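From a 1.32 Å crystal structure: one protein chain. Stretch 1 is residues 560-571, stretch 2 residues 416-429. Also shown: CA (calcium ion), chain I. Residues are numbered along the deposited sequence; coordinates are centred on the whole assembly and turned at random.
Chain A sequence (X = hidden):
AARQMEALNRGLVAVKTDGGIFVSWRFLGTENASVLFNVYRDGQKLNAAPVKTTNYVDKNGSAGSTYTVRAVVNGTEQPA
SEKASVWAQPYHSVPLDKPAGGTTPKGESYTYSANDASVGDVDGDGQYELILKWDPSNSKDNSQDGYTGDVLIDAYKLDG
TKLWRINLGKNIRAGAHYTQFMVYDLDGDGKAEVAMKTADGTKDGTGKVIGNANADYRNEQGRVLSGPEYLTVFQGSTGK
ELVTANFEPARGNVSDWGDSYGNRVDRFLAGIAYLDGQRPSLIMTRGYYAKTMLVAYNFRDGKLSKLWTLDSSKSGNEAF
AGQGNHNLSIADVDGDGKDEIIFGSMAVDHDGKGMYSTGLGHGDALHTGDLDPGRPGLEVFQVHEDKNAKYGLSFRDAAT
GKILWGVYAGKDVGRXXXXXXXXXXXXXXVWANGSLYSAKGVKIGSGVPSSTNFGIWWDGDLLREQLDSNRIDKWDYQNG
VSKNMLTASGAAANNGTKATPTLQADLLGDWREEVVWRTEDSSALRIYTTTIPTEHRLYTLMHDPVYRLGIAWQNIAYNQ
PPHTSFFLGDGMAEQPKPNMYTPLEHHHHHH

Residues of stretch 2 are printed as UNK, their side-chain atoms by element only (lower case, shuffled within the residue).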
ATOM      1  N   GLN A 560      -1.414  -5.004   3.957  1.00  8.17           N
ATOM      2  CA  GLN A 560      -2.730  -5.406   3.455  1.00  8.21           C
ATOM      3  C   GLN A 560      -2.892  -4.950   2.013  1.00  8.19           C
ATOM      4  O   GLN A 560      -2.281  -3.959   1.614  1.00  8.53           O
ATOM      5  CB  GLN A 560      -3.841  -4.783   4.302  1.00  8.23           C
ATOM      6  CG  GLN A 560      -3.835  -5.245   5.751  1.00  8.81           C
ATOM      7  CD  GLN A 560      -4.084  -6.724   5.894  1.00  8.98           C
ATOM      8  OE1 GLN A 560      -5.153  -7.225   5.542  1.00  9.48           O
ATOM      9  NE2 GLN A 560      -3.092  -7.441   6.411  1.00  9.08           N
ATOM     10  N   PRO A 561      -3.718  -5.674   1.233  1.00  8.41           N
ATOM     11  CA  PRO A 561      -3.933  -5.309  -0.161  1.00  8.85           C
ATOM     12  C   PRO A 561      -4.782  -4.052  -0.318  1.00  8.64           C
ATOM     13  O   PRO A 561      -5.565  -3.715   0.576  1.00  8.71           O
ATOM     14  CB  PRO A 561      -4.682  -6.525  -0.728  1.00  9.23           C
ATOM     15  CG  PRO A 561      -5.419  -7.096   0.451  1.00  9.18           C
ATOM     16  CD  PRO A 561      -4.479  -6.889   1.611  1.00  8.74           C
ATOM     17  N   PRO A 562      -4.631  -3.356  -1.448  1.00  8.26           N
ATOM     18  CA  PRO A 562      -5.388  -2.129  -1.673  1.00  8.58           C
ATOM     19  C   PRO A 562      -6.788  -2.379  -2.218  1.00  8.68           C
ATOM     20  O   PRO A 562      -7.060  -3.423  -2.824  1.00  8.89           O
ATOM     21  CB  PRO A 562      -4.533  -1.386  -2.698  1.00  8.48           C
ATOM     22  CG  PRO A 562      -3.899  -2.495  -3.507  1.00  8.47           C
ATOM     23  CD  PRO A 562      -3.689  -3.646  -2.548  1.00  8.29           C
ATOM     24  N   HIS A 563      -7.662  -1.400  -1.996  1.00  8.69           N
ATOM     25  CA  HIS A 563      -9.039  -1.421  -2.474  1.00  9.51           C
ATOM     26  C   HIS A 563      -9.396  -0.120  -3.168  1.00  9.81           C
ATOM     27  O   HIS A 563      -8.781   0.913  -2.925  1.00  9.61           O
ATOM     28  CB  HIS A 563      -9.982  -1.652  -1.296  1.00  9.98           C
ATOM     29  CG  HIS A 563     -10.026  -3.075  -0.856  1.00 10.26           C
ATOM     30  ND1 HIS A 563      -9.296  -3.569   0.203  1.00 12.53           N
ATOM     31  CD2 HIS A 563     -10.698  -4.126  -1.376  1.00 11.42           C
ATOM     32  CE1 HIS A 563      -9.524  -4.868   0.317  1.00 10.05           C
ATOM     33  NE2 HIS A 563     -10.370  -5.228  -0.629  1.00 14.58           N
ATOM     34  N   THR A 564     -10.402  -0.178  -4.033  1.00 10.00           N
ATOM     35  CA  THR A 564     -10.914   1.019  -4.697  1.00 10.07           C
ATOM     36  C   THR A 564     -12.069   1.638  -3.893  1.00 10.26           C
ATOM     37  O   THR A 564     -12.730   0.963  -3.090  1.00 10.57           O
ATOM     38  CB  THR A 564     -11.375   0.690  -6.131  1.00 10.16           C
ATOM     39  OG1 THR A 564     -12.215  -0.464  -6.100  1.00  9.94           O
ATOM     40  CG2 THR A 564     -10.182   0.404  -7.023  1.00 10.58           C
ATOM     41  N   SER A 565     -12.311   2.926  -4.124  1.00 10.60           N
ATOM     42  CA  SER A 565     -13.402   3.635  -3.455  1.00 11.76           C
ATOM     43  C   SER A 565     -14.776   3.224  -3.974  1.00 11.66           C
ATOM     44  O   SER A 565     -15.791   3.475  -3.304  1.00 13.14           O
ATOM     45  CB  SER A 565     -13.237   5.144  -3.634  1.00 11.92           C
ATOM     46  OG  SER A 565     -13.442   5.531  -4.979  1.00 12.86           O
ATOM     47  N   PHE A 566     -14.791   2.632  -5.169  1.00 11.48           N
ATOM     48  CA  PHE A 566     -16.005   2.189  -5.838  1.00 11.60           C
ATOM     49  C   PHE A 566     -15.958   0.668  -5.959  1.00 11.41           C
ATOM     50  O   PHE A 566     -14.892   0.051  -5.807  1.00 11.53           O
ATOM     51  CB  PHE A 566     -16.111   2.838  -7.230  1.00 11.89           C
ATOM     52  CG  PHE A 566     -14.948   2.523  -8.125  1.00 11.07           C
ATOM     53  CD1 PHE A 566     -14.990   1.432  -8.990  1.00 12.52           C
ATOM     54  CD2 PHE A 566     -13.784   3.283  -8.064  1.00 11.36           C
ATOM     55  CE1 PHE A 566     -13.905   1.116  -9.800  1.00 13.56           C
ATOM     56  CE2 PHE A 566     -12.689   2.969  -8.877  1.00 12.29           C
ATOM     57  CZ  PHE A 566     -12.752   1.880  -9.736  1.00 13.04           C
ATOM     58  N   PHE A 567     -17.107   0.055  -6.229  1.00 11.20           N
ATOM     59  CA  PHE A 567     -17.152  -1.373  -6.460  1.00 11.40           C
ATOM     60  C   PHE A 567     -16.616  -1.677  -7.853  1.00 11.32           C
ATOM     61  O   PHE A 567     -17.222  -1.305  -8.864  1.00 11.84           O
ATOM     62  CB  PHE A 567     -18.565  -1.941  -6.299  1.00 11.18           C
ATOM     63  CG  PHE A 567     -18.671  -3.377  -6.723  1.00 11.18           C
ATOM     64  CD1 PHE A 567     -18.066  -4.377  -5.964  1.00 12.28           C
ATOM     65  CD2 PHE A 567     -19.352  -3.730  -7.884  1.00 11.84           C
ATOM     66  CE1 PHE A 567     -18.125  -5.704  -6.360  1.00 12.51           C
ATOM     67  CE2 PHE A 567     -19.426  -5.061  -8.280  1.00 12.35           C
ATOM     68  CZ  PHE A 567     -18.813  -6.050  -7.510  1.00 12.26           C
ATOM     69  N   LEU A 568     -15.457  -2.325  -7.893  1.00 11.27           N
ATOM     70  CA  LEU A 568     -14.858  -2.808  -9.125  1.00 11.32           C
ATOM     71  C   LEU A 568     -15.071  -4.309  -9.117  1.00 11.35           C
ATOM     72  O   LEU A 568     -14.488  -5.026  -8.311  1.00 11.14           O
ATOM     73  CB  LEU A 568     -13.368  -2.460  -9.166  1.00 11.58           C
ATOM     74  CG  LEU A 568     -12.642  -2.531 -10.514  1.00 11.19           C
ATOM     75  CD1 LEU A 568     -11.216  -1.993 -10.369  1.00 11.96           C
ATOM     76  CD2 LEU A 568     -12.622  -3.946 -11.089  1.00 11.92           C
ATOM     77  N   GLY A 569     -15.935  -4.788  -9.995  1.00 11.27           N
ATOM     78  CA  GLY A 569     -16.225  -6.210 -10.019  1.00 11.64           C
ATOM     79  C   GLY A 569     -17.315  -6.544 -10.997  1.00 11.94           C
ATOM     80  O   GLY A 569     -17.777  -5.677 -11.746  1.00 11.77           O
ATOM     81  N   ASP A 570     -17.728  -7.805 -10.991  1.00 12.45           N
ATOM     82  CA  ASP A 570     -18.754  -8.262 -11.912  1.00 13.59           C
ATOM     83  C   ASP A 570     -20.061  -7.534 -11.648  1.00 13.99           C
ATOM     84  O   ASP A 570     -20.497  -7.427 -10.505  1.00 14.99           O
ATOM     85  CB  ASP A 570     -18.957  -9.766 -11.804  1.00 14.04           C
ATOM     86  CG  ASP A 570     -19.906 -10.290 -12.854  1.00 15.61           C
ATOM     87  OD1 ASP A 570     -19.480 -10.408 -14.021  1.00 18.95           O
ATOM     88  OD2 ASP A 570     -21.072 -10.551 -12.512  1.00 16.36           O
ATOM     89  N   GLY A 571     -20.676  -7.036 -12.719  1.00 14.98           N
ATOM     90  CA  GLY A 571     -21.936  -6.312 -12.618  1.00 16.10           C
ATOM     91  C   GLY A 571     -21.802  -4.874 -12.159  1.00 16.56           C
ATOM     92  O   GLY A 571     -22.806  -4.221 -11.878  1.00 17.44           O
ATOM     93  N   UNK A 416      -7.992 -12.670   6.937  1.00  9.06           N
ATOM     94  CA  UNK A 416      -9.279 -12.507   6.274  1.00  9.55           C
ATOM     95  C   UNK A 416      -9.078 -11.780   4.972  1.00  9.21           C
ATOM     96  O   UNK A 416      -8.188 -10.931   4.884  1.00  9.55           O
ATOM     97  N   UNK A 417      -9.895 -12.116   3.974  1.00  9.72           N
ATOM     98  CA  UNK A 417      -9.801 -11.496   2.656  1.00  9.46           C
ATOM     99  C   UNK A 417     -11.146 -10.982   2.175  1.00 10.21           C
ATOM    100  O   UNK A 417     -12.191 -11.472   2.595  1.00  9.94           O
ATOM    101  s   UNK A 417      -7.554 -10.735   0.309  1.00 11.06           S
ATOM    102  c   UNK A 417      -7.798 -12.243   1.265  1.00 10.93           C
ATOM    103  c   UNK A 417      -9.244 -12.493   1.643  1.00 10.48           C
ATOM    104  c   UNK A 417      -8.401 -11.168  -1.215  1.00 11.11           C
ATOM    105  N   UNK A 418     -11.097  -9.996   1.289  1.00  9.90           N
ATOM    106  CA  UNK A 418     -12.282  -9.484   0.628  1.00 10.24           C
ATOM    107  C   UNK A 418     -11.942  -9.295  -0.839  1.00 10.27           C
ATOM    108  O   UNK A 418     -10.955  -8.627  -1.170  1.00 10.85           O
ATOM    109  c   UNK A 418     -12.704  -8.163   1.244  1.00 10.53           C
ATOM    110  N   UNK A 419     -12.756  -9.887  -1.710  1.00 10.28           N
ATOM    111  CA  UNK A 419     -12.580  -9.790  -3.164  1.00 10.51           C
ATOM    112  C   UNK A 419     -13.791 -10.361  -3.872  1.00 10.30           C
ATOM    113  O   UNK A 419     -14.383 -11.336  -3.411  1.00 10.27           O
ATOM    114  c   UNK A 419     -11.328 -10.524  -3.615  1.00 10.72           C
ATOM    115  N   UNK A 420     -14.154  -9.756  -5.002  1.00 10.38           N
ATOM    116  CA  UNK A 420     -15.197 -10.328  -5.843  1.00 10.03           C
ATOM    117  C   UNK A 420     -14.598 -11.506  -6.598  1.00 10.32           C
ATOM    118  O   UNK A 420     -13.891 -11.317  -7.600  1.00 11.05           O
ATOM    119  o   UNK A 420     -17.464  -9.121  -8.489  1.00 11.17           O
ATOM    120  c   UNK A 420     -16.957  -9.826  -7.589  1.00  9.95           C
ATOM    121  o   UNK A 420     -17.416 -10.945  -7.273  1.00 10.07           O
ATOM    122  c   UNK A 420     -15.748  -9.301  -6.834  1.00 10.16           C
ATOM    123  N   UNK A 421     -14.872 -12.712  -6.103  1.00 10.64           N
ATOM    124  CA  UNK A 421     -14.357 -13.936  -6.715  1.00 10.90           C
ATOM    125  C   UNK A 421     -15.463 -14.826  -7.280  1.00 11.39           C
ATOM    126  O   UNK A 421     -15.177 -15.789  -7.992  1.00 11.98           O
ATOM    127  c   UNK A 421     -12.344 -13.860  -5.196  1.00 11.44           C
ATOM    128  c   UNK A 421     -13.506 -16.239  -3.660  1.00 11.52           C
ATOM    129  c   UNK A 421     -13.480 -14.744  -5.725  1.00 10.57           C
ATOM    130  c   UNK A 421     -14.308 -15.341  -4.575  1.00 10.44           C
ATOM    131  N   UNK A 422     -16.715 -14.499  -6.970  1.00 11.54           N
ATOM    132  CA  UNK A 422     -17.848 -15.330  -7.353  1.00 11.95           C
ATOM    133  C   UNK A 422     -18.926 -14.416  -7.919  1.00 11.80           C
ATOM    134  O   UNK A 422     -19.509 -13.628  -7.185  1.00 11.91           O
ATOM    135  o   UNK A 422     -20.109 -16.997  -7.494  1.00 13.36           O
ATOM    136  o   UNK A 422     -19.501 -18.115  -5.689  1.00 13.98           O
ATOM    137  c   UNK A 422     -18.359 -16.095  -6.127  1.00 12.04           C
ATOM    138  c   UNK A 422     -19.400 -17.145  -6.470  1.00 13.10           C
ATOM    139  N   UNK A 423     -19.193 -14.500  -9.232  1.00 12.09           N
ATOM    140  CA  UNK A 423     -20.157 -13.579  -9.835  1.00 12.32           C
ATOM    141  C   UNK A 423     -21.617 -13.945  -9.544  1.00 12.56           C
ATOM    142  O   UNK A 423     -22.523 -13.185  -9.903  1.00 13.17           O
ATOM    143  c   UNK A 423     -19.861 -13.705 -11.334  1.00 12.43           C
ATOM    144  c   UNK A 423     -18.623 -15.429 -10.225  1.00 12.17           C
ATOM    145  c   UNK A 423     -19.386 -15.099 -11.495  1.00 12.59           C
ATOM    146  N   UNK A 424     -21.840 -15.083  -8.894  1.00 12.26           N
ATOM    147  CA  UNK A 424     -23.203 -15.511  -8.574  1.00 12.43           C
ATOM    148  C   UNK A 424     -23.747 -14.756  -7.366  1.00 12.29           C
ATOM    149  O   UNK A 424     -24.952 -14.757  -7.117  1.00 12.50           O
ATOM    150  c   UNK A 424     -23.257 -17.015  -8.334  1.00 12.92           C
ATOM    151  c   UNK A 424     -22.724 -17.848  -9.491  1.00 13.43           C
ATOM    152  n   UNK A 424     -21.701 -19.455  -7.941  1.00 16.44           N
ATOM    153  n   UNK A 424     -22.268 -21.657  -7.561  1.00 18.68           N
ATOM    154  c   UNK A 424     -22.583 -19.303  -9.095  1.00 15.26           C
ATOM    155  n   UNK A 424     -20.758 -20.600  -6.185  1.00 19.86           N
ATOM    156  c   UNK A 424     -21.576 -20.569  -7.231  1.00 17.45           C
ATOM    157  N   UNK A 425     -22.856 -14.113  -6.612  1.00 12.27           N
ATOM    158  CA  UNK A 425     -23.265 -13.296  -5.479  1.00 12.21           C
ATOM    159  C   UNK A 425     -22.793 -11.874  -5.730  1.00 12.43           C
ATOM    160  O   UNK A 425     -21.586 -11.635  -5.854  1.00 12.05           O
ATOM    161  c   UNK A 425     -23.031 -17.621  -3.993  1.00 13.53           C
ATOM    162  c   UNK A 425     -22.580 -16.353  -4.341  1.00 13.19           C
ATOM    163  o   UNK A 425     -24.536 -19.005  -2.767  1.00 14.88           O
ATOM    164  c   UNK A 425     -24.089 -17.744  -3.111  1.00 13.56           C
ATOM    165  c   UNK A 425     -24.235 -15.363  -2.919  1.00 13.82           C
ATOM    166  c   UNK A 425     -23.170 -15.209  -3.807  1.00 12.58           C
ATOM    167  c   UNK A 425     -24.698 -16.628  -2.568  1.00 14.07           C
ATOM    168  c   UNK A 425     -22.667 -13.834  -4.180  1.00 12.18           C
ATOM    169  N   UNK A 426     -23.731 -10.919  -5.840  1.00 12.11           N
ATOM    170  CA  UNK A 426     -23.311  -9.542  -6.104  1.00 12.43           C
ATOM    171  C   UNK A 426     -22.343  -9.044  -5.039  1.00 12.53           C
ATOM    172  O   UNK A 426     -22.456  -9.402  -3.861  1.00 13.47           O
ATOM    173  c   UNK A 426     -24.626  -8.752  -6.063  1.00 13.11           C
ATOM    174  c   UNK A 426     -25.201 -11.038  -5.768  1.00 12.88           C
ATOM    175  c   UNK A 426     -25.665  -9.770  -6.420  1.00 13.64           C
ATOM    176  N   UNK A 427     -21.374  -8.251  -5.470  1.00 11.72           N
ATOM    177  CA  UNK A 427     -20.435  -7.642  -4.547  1.00 11.59           C
ATOM    178  C   UNK A 427     -19.223  -8.502  -4.254  1.00 10.97           C
ATOM    179  O   UNK A 427     -18.970  -9.520  -4.914  1.00 11.21           O
ATOM    180  N   UNK A 428     -18.444  -8.054  -3.279  1.00 10.93           N
ATOM    181  CA  UNK A 428     -17.234  -8.750  -2.891  1.00 10.67           C
ATOM    182  C   UNK A 428     -17.543  -9.835  -1.887  1.00 10.40           C
ATOM    183  O   UNK A 428     -18.230  -9.596  -0.898  1.00 11.69           O
ATOM    184  c   UNK A 428     -16.226  -7.766  -2.294  1.00 10.30           C
ATOM    185  o   UNK A 428     -13.605  -6.520  -2.426  1.00 12.23           O
ATOM    186  c   UNK A 428     -15.840  -6.661  -3.262  1.00 11.31           C
ATOM    187  c   UNK A 428     -14.607  -5.913  -2.804  1.00 12.16           C
ATOM    188  n   UNK A 428     -14.669  -4.588  -2.853  1.00 12.54           N
ATOM    189  N   UNK A 429     -17.028 -11.026  -2.155  1.00 10.24           N
ATOM    190  CA  UNK A 429     -17.034 -12.100  -1.178  1.00 10.04           C
ATOM    191  C   UNK A 429     -15.977 -11.827  -0.115  1.00 10.36           C
ATOM    192  O   UNK A 429     -15.047 -11.031  -0.322  1.00 10.72           O
ATOM    193  c   UNK A 429     -17.893 -13.978  -2.723  1.00 10.46           C
ATOM    194  c   UNK A 429     -16.733 -13.432  -1.874  1.00 10.09           C
ATOM    195  o   UNK A 429     -19.446 -12.676  -3.994  1.00 10.26           O
ATOM    196  c   UNK A 429     -18.265 -13.092  -3.904  1.00 10.70           C
ATOM    197  o   UNK A 429     -17.392 -12.812  -4.764  1.00 10.50           O
TER
HETATM  198 CA    CA I 635     -19.322 -11.528  -6.113  1.00 10.79          CA
HETATM  199  O   HOH W   1     -19.993 -10.200  -7.980  1.00 12.29           O
HETATM  200  O   HOH W   2     -22.066 -10.536 -10.002  1.00 15.15           O
HETATM  201  O   HOH W   3     -22.027  -7.241  -8.209  1.00 18.18           O

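Position 416 has backbone alone and touches nothing on stretch 1: Gly416. At 417 the side chain is an unbranched run of two carbons, a sulfur and a last carbon; its sulfur lies 4.2 Å from Pro561 CG, a purely apolar touch. This is Met417, SD being that atom. Position 418 has a single carbon, 4.2 Å from His563 NE2 at its CB, so Ala418. Its backbone does the polar work: His563 NE2 gives a weak hydrogen bond to Ala418 O at 3.5 Å, nearly in the plane of the ring. Position 419, again one carbon, without contact, is Ala419.

Position 420 has two carbons, the second carrying two oxygens, one of which lies 2.8 Å from Asp570 N and 3.5 Å from Phe567 CZ: Asp420. The carboxylate is divided. Asp420 OD1 binds the calcium CA at 2.3 Å, while Asp420 OD2 accepts the hydrogen bond from Asp570 N and sits at the edge of the Phe567 ring. Asp420 OD2 also lies 3.5 Å from Gly569 CA, where an ideal CB would come within 2.6 Å of Asp420 OD2 and clash, so glycine keeps this approach open.

At 421, four carbons fork at the first, one arm two carbons long, out of reach: Ile421. Position 422 repeats the two-carbon, two-oxygen pattern without contact: Asp422, whose backbone O binds calcium. Three carbons close onto the backbone N at 423, its CB 3.6 Å from Asp570 OD2, giving Pro423; water 2 donates to both Asp570 OD2 and Pro423 O. Position 424 has three carbons, a nitrogen, then a carbon bearing two more nitrogens, pointing away: Arg424. It forms a salt bridge with Asp422.

A six-carbon ring bearing an oxygen, set on one carbon and out of reach, marks 425 as Tyr425, closing a type I turn from Asp422 and giving its O to calcium. At 426 three carbons close onto the backbone N, with no contact to stretch 1: Pro426. Position 427 lacks a side chain, and its CA packs 3.5 Å from Phe567 CE1: Gly427. Its backbone angles call for glycine. At 428, three carbons end in one oxygen and one nitrogen; a carbon comes 4.0 Å from Phe567 CE1, and the oxygen approaches the edge of the His563 ring: Gln428. Three carbons ending in two oxygens, out of reach, make 429 Glu429; both oxygens bind calcium.

The contact joins a calcium-bound loop to stretch 1. Calcium ties the loop together through backbone oxygens and two acidic side chains, and one of those acids reaches across to Asp570 N. Phe567 fills the space beside Asp420, Gly427 and Gln428, while waters 2 and 3 bridge Asp570 to the loop.

Stretch 2, residues 416-429: GMAADIDPRYPGQE
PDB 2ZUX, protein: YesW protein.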